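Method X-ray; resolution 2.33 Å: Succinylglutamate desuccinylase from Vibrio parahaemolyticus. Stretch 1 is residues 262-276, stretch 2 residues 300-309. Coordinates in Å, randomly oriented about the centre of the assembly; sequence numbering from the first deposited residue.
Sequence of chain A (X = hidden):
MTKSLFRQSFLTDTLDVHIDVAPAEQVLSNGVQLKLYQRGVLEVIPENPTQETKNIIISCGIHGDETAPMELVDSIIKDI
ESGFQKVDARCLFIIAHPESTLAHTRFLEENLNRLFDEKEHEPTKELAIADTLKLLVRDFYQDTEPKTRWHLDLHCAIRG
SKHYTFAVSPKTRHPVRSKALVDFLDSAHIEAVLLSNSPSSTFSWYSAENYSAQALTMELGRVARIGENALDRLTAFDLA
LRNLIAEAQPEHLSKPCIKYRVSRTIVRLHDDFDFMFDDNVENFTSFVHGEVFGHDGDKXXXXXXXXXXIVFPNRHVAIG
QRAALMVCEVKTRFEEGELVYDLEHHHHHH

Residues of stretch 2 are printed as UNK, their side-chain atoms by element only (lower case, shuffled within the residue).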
# COMPACT_ATOMS: atom_id res chain seq x y z
N VAL A 262 -14.42 10.35 -0.32
CA VAL A 262 -14.23 11.21 0.84
C VAL A 262 -15.36 12.23 1.01
O VAL A 262 -15.47 13.18 0.24
CB VAL A 262 -12.88 11.94 0.74
CG1 VAL A 262 -12.71 12.88 1.94
CG2 VAL A 262 -11.75 10.92 0.67
N SER A 263 -16.20 12.03 2.02
CA SER A 263 -17.30 12.95 2.30
C SER A 263 -16.68 14.30 2.59
O SER A 263 -17.01 15.30 1.96
CB SER A 263 -18.11 12.49 3.50
OG SER A 263 -18.66 11.20 3.28
N ARG A 264 -15.77 14.33 3.57
CA ARG A 264 -15.07 15.54 3.93
C ARG A 264 -13.80 15.24 4.69
O ARG A 264 -13.63 14.16 5.26
CB ARG A 264 -15.98 16.49 4.73
CG ARG A 264 -16.61 15.90 5.97
CD ARG A 264 -17.89 16.66 6.30
NE ARG A 264 -18.51 16.19 7.53
CZ ARG A 264 -18.07 16.46 8.75
NH1 ARG A 264 -16.98 17.21 8.91
NH2 ARG A 264 -18.69 15.97 9.81
N THR A 265 -12.89 16.21 4.69
CA THR A 265 -11.61 16.07 5.36
C THR A 265 -11.58 16.97 6.60
O THR A 265 -11.91 18.15 6.52
CB THR A 265 -10.45 16.44 4.39
OG1 THR A 265 -9.19 16.22 5.03
CG2 THR A 265 -10.55 17.90 3.98
N ILE A 266 -11.21 16.40 7.74
CA ILE A 266 -11.16 17.13 9.00
C ILE A 266 -9.77 17.73 9.25
O ILE A 266 -8.77 17.01 9.23
CB ILE A 266 -11.51 16.20 10.20
CG1 ILE A 266 -12.87 15.54 9.97
CG2 ILE A 266 -11.50 17.00 11.50
CD1 ILE A 266 -14.01 16.52 9.76
N VAL A 267 -9.71 19.03 9.49
CA VAL A 267 -8.44 19.71 9.73
C VAL A 267 -8.41 20.37 11.12
O VAL A 267 -9.32 21.11 11.47
CB VAL A 267 -8.18 20.80 8.67
CG1 VAL A 267 -6.79 21.39 8.87
CG2 VAL A 267 -8.33 20.22 7.27
N ARG A 268 -7.35 20.10 11.88
CA ARG A 268 -7.19 20.68 13.22
C ARG A 268 -6.90 22.18 13.15
O ARG A 268 -5.87 22.60 12.62
CB ARG A 268 -6.06 19.97 13.98
CG ARG A 268 -5.83 20.48 15.40
CD ARG A 268 -4.78 19.64 16.09
NE ARG A 268 -4.58 19.98 17.50
CZ ARG A 268 -3.88 19.25 18.36
NH1 ARG A 268 -3.30 18.12 17.96
NH2 ARG A 268 -3.75 19.63 19.63
N LEU A 269 -7.82 22.97 13.70
CA LEU A 269 -7.69 24.42 13.70
C LEU A 269 -7.12 25.00 15.00
O LEU A 269 -6.37 25.97 14.96
CB LEU A 269 -9.05 25.06 13.43
CG LEU A 269 -9.34 25.60 12.03
CD1 LEU A 269 -8.47 26.83 11.77
CD2 LEU A 269 -9.08 24.51 10.99
N HIS A 270 -7.46 24.40 16.13
CA HIS A 270 -6.98 24.90 17.42
C HIS A 270 -6.19 23.86 18.21
O HIS A 270 -6.16 22.68 17.87
CB HIS A 270 -8.16 25.39 18.26
CG HIS A 270 -9.08 26.31 17.53
ND1 HIS A 270 -9.94 25.88 16.54
CD2 HIS A 270 -9.29 27.65 17.64
CE1 HIS A 270 -10.62 26.90 16.07
NE2 HIS A 270 -10.25 27.99 16.72
N ASP A 271 -5.57 24.33 19.29
CA ASP A 271 -4.77 23.47 20.16
C ASP A 271 -5.67 22.54 20.96
O ASP A 271 -5.31 21.39 21.23
CB ASP A 271 -3.92 24.34 21.10
CG ASP A 271 -2.90 23.54 21.89
OD1 ASP A 271 -3.31 22.68 22.70
OD2 ASP A 271 -1.69 23.77 21.70
N ASP A 272 -6.84 23.04 21.34
CA ASP A 272 -7.82 22.28 22.11
C ASP A 272 -8.70 21.50 21.13
O ASP A 272 -9.79 21.93 20.77
CB ASP A 272 -8.67 23.22 22.96
CG ASP A 272 -9.71 22.48 23.79
OD1 ASP A 272 -9.39 21.41 24.33
OD2 ASP A 272 -10.85 22.99 23.89
N PHE A 273 -8.20 20.34 20.71
CA PHE A 273 -8.88 19.48 19.76
C PHE A 273 -8.90 18.06 20.31
O PHE A 273 -7.93 17.62 20.94
CB PHE A 273 -8.09 19.52 18.44
CG PHE A 273 -8.64 18.64 17.36
CD1 PHE A 273 -9.54 19.14 16.42
CD2 PHE A 273 -8.24 17.30 17.25
CE1 PHE A 273 -10.03 18.32 15.39
CE2 PHE A 273 -8.73 16.48 16.23
CZ PHE A 273 -9.63 16.99 15.30
N ASP A 274 -9.99 17.33 20.10
CA ASP A 274 -10.06 15.95 20.57
C ASP A 274 -11.31 15.24 20.06
O ASP A 274 -12.20 15.86 19.47
CB ASP A 274 -10.04 15.90 22.11
CG ASP A 274 -9.37 14.64 22.65
OD1 ASP A 274 -9.33 13.62 21.93
OD2 ASP A 274 -8.89 14.67 23.80
N PHE A 275 -11.36 13.94 20.28
CA PHE A 275 -12.50 13.12 19.86
C PHE A 275 -13.13 12.53 21.11
O PHE A 275 -12.49 12.46 22.15
CB PHE A 275 -12.02 11.99 18.96
CG PHE A 275 -11.32 12.45 17.72
CD1 PHE A 275 -11.99 13.22 16.76
CD2 PHE A 275 -9.99 12.09 17.47
CE1 PHE A 275 -11.35 13.62 15.59
CE2 PHE A 275 -9.35 12.48 16.30
CZ PHE A 275 -10.03 13.25 15.36
N MSE A 276 -14.38 12.10 21.01
CA MSE A 276 -15.06 11.52 22.15
C MSE A 276 -14.77 10.03 22.28
O MSE A 276 -14.78 9.48 23.39
CB MSE A 276 -16.57 11.75 22.06
CG MSE A 276 -16.96 13.21 22.00
SE MSE A 276 -18.87 13.47 22.05
CE MSE A 276 -19.07 13.98 23.91
N UNK A 300 -17.90 22.08 17.69
CA UNK A 300 -17.85 20.62 17.77
C UNK A 300 -17.82 19.91 16.42
O UNK A 300 -18.11 20.50 15.38
c UNK A 300 -19.11 20.29 18.56
c UNK A 300 -19.24 22.58 18.06
c UNK A 300 -20.08 21.31 18.06
N UNK A 301 -17.45 18.63 16.45
CA UNK A 301 -17.38 17.81 15.24
C UNK A 301 -18.59 16.88 15.22
O UNK A 301 -18.81 16.13 16.17
c UNK A 301 -14.77 17.72 15.43
c UNK A 301 -14.55 18.70 14.27
c UNK A 301 -16.09 16.97 15.24
c UNK A 301 -13.63 16.72 15.51
N UNK A 302 -19.37 16.94 14.15
CA UNK A 302 -20.55 16.08 14.02
C UNK A 302 -20.74 15.62 12.59
O UNK A 302 -20.39 16.34 11.65
c UNK A 302 -24.49 19.20 12.40
c UNK A 302 -22.13 18.09 13.79
c UNK A 302 -21.81 16.79 14.50
se UNK A 302 -23.92 18.77 14.20
N UNK A 303 -21.30 14.43 12.42
CA UNK A 303 -21.54 13.89 11.08
C UNK A 303 -22.49 14.80 10.31
O UNK A 303 -23.43 15.36 10.88
c UNK A 303 -22.11 12.48 11.19
N UNK A 304 -22.25 14.94 9.01
CA UNK A 304 -23.07 15.78 8.15
C UNK A 304 -24.20 14.94 7.56
O UNK A 304 -25.38 15.21 7.79
c UNK A 304 -21.89 18.21 5.32
n UNK A 304 -23.04 17.41 3.26
c UNK A 304 -22.85 17.57 6.32
c UNK A 304 -22.22 16.38 7.02
c UNK A 304 -21.77 17.40 4.04
N UNK A 305 -23.84 13.91 6.80
CA UNK A 305 -24.82 13.02 6.19
C UNK A 305 -25.23 11.99 7.23
O UNK A 305 -25.03 12.19 8.43
o UNK A 305 -23.32 12.86 2.84
c UNK A 305 -24.22 12.31 4.98
c UNK A 305 -23.89 13.26 3.85
n UNK A 305 -24.27 14.52 4.01
N UNK A 306 -25.81 10.89 6.78
CA UNK A 306 -26.24 9.84 7.69
C UNK A 306 -25.43 8.59 7.38
O UNK A 306 -25.50 7.59 8.11
c UNK A 306 -27.73 9.56 7.48
o UNK A 306 -29.63 8.80 8.68
c UNK A 306 -28.41 9.04 8.74
o UNK A 306 -27.73 8.87 9.77
N UNK A 307 -24.63 8.66 6.31
CA UNK A 307 -23.82 7.53 5.90
C UNK A 307 -22.30 7.75 6.01
O UNK A 307 -21.52 7.10 5.32
c UNK A 307 -24.17 7.15 4.45
o UNK A 307 -26.48 7.79 4.32
c UNK A 307 -25.65 6.88 4.26
n UNK A 307 -26.00 5.61 4.06
N UNK A 308 -21.89 8.67 6.88
CA UNK A 308 -20.47 8.95 7.06
C UNK A 308 -19.81 8.02 8.07
O UNK A 308 -20.44 7.56 9.03
c UNK A 308 -20.50 11.45 6.45
c UNK A 308 -20.01 12.82 6.89
o UNK A 308 -20.39 13.25 8.00
c UNK A 308 -20.24 10.40 7.51
o UNK A 308 -19.26 13.48 6.14
N UNK A 309 -18.53 7.75 7.84
CA UNK A 309 -17.74 6.90 8.72
C UNK A 309 -16.40 7.59 8.83
O UNK A 309 -15.98 8.27 7.90
c UNK A 309 -17.59 5.50 8.13

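Position 300 carries three side-chain carbons that close a ring onto the backbone nitrogen, which only proline does. Pro300 lies out of reach of stretch 1; its phi of -74° suits the extended strand it occupies.

Position 301 has four carbons, forked at the second, and its CA-to-CB bond points toward stretch 1. This is leucine. One methyl of Leu301, CD1, lies 3.9 Å from CE1 of Phe273 and 3.8 Å from CE1 of Phe275, while CD2 approaches CG2 of Ile266 at 4.5 Å. A branched, wholly apolar side chain suits a place where it packs against the carbon atoms of two aromatic rings and an isoleucine.

At position 302 an unbranched chain runs carbon, carbon, selenium, carbon: selenomethionine, named here as Met302. The CA-to-CB bond of Met302 points away from stretch 1, and the residue is exposed, a setting that tolerates a long flexible chain. Its closest contact with stretch 1 is made by its backbone carbonyl: O of Met302 sits 2.5 Å from NH2 of Arg264, near the guanidinium plane, but the angle is too poor for a hydrogen bond.

Position 303 shows a single carbon, hence alanine. Ala303 points its CB away from stretch 1, and its CA packs at the guanidinium edge, 3.7 Å from Arg264 NH2. The residue is buried, and a single methyl asks for little room.

Position 304 has four carbons in a row ending in nitrogen, a lysine. CB of Lys304 lies 3.7 Å from Arg264 NE, yet the end of the chain leads away; it is exposed and poorly ordered, as befits a charged tail with no partner on stretch 1.

Position 305 has two carbons, the second bearing one oxygen and one nitrogen: Asn305, poorly ordered. Position 306 has two carbons, the second bearing two oxygens: Asp306. Position 307 repeats the pattern of 305 and is Asn307. All three are polar, as suits a loop, and none contacts stretch 1.

Position 308 has three carbons, the third carrying two oxygens, one of them near Arg264: glutamate. OE2 of Glu308 forms a salt bridge with Arg264 NE at 3.1 Å and lies 3.0 Å from Ser263 CB. OE1 accepts a hydrogen bond from the backbone N of Lys304 at 2.7 Å, so the carboxylate also braces its own loop.

Position 309, with one carbon directed away, is alanine; Ala309 makes no contact here, and its small methyl suits a buried site.

The contact thus has two centres. Leu301 packs among Ile266, Phe273 and Phe275, while Arg264 reaches into the loop, paired with Glu308 and lying against the backbone of Met302 and Ala303. No hydrogen bond crosses between the stretches; apolar packing and one salt bridge join them.

Stretch 2 300-309: PLMAKNDNEA
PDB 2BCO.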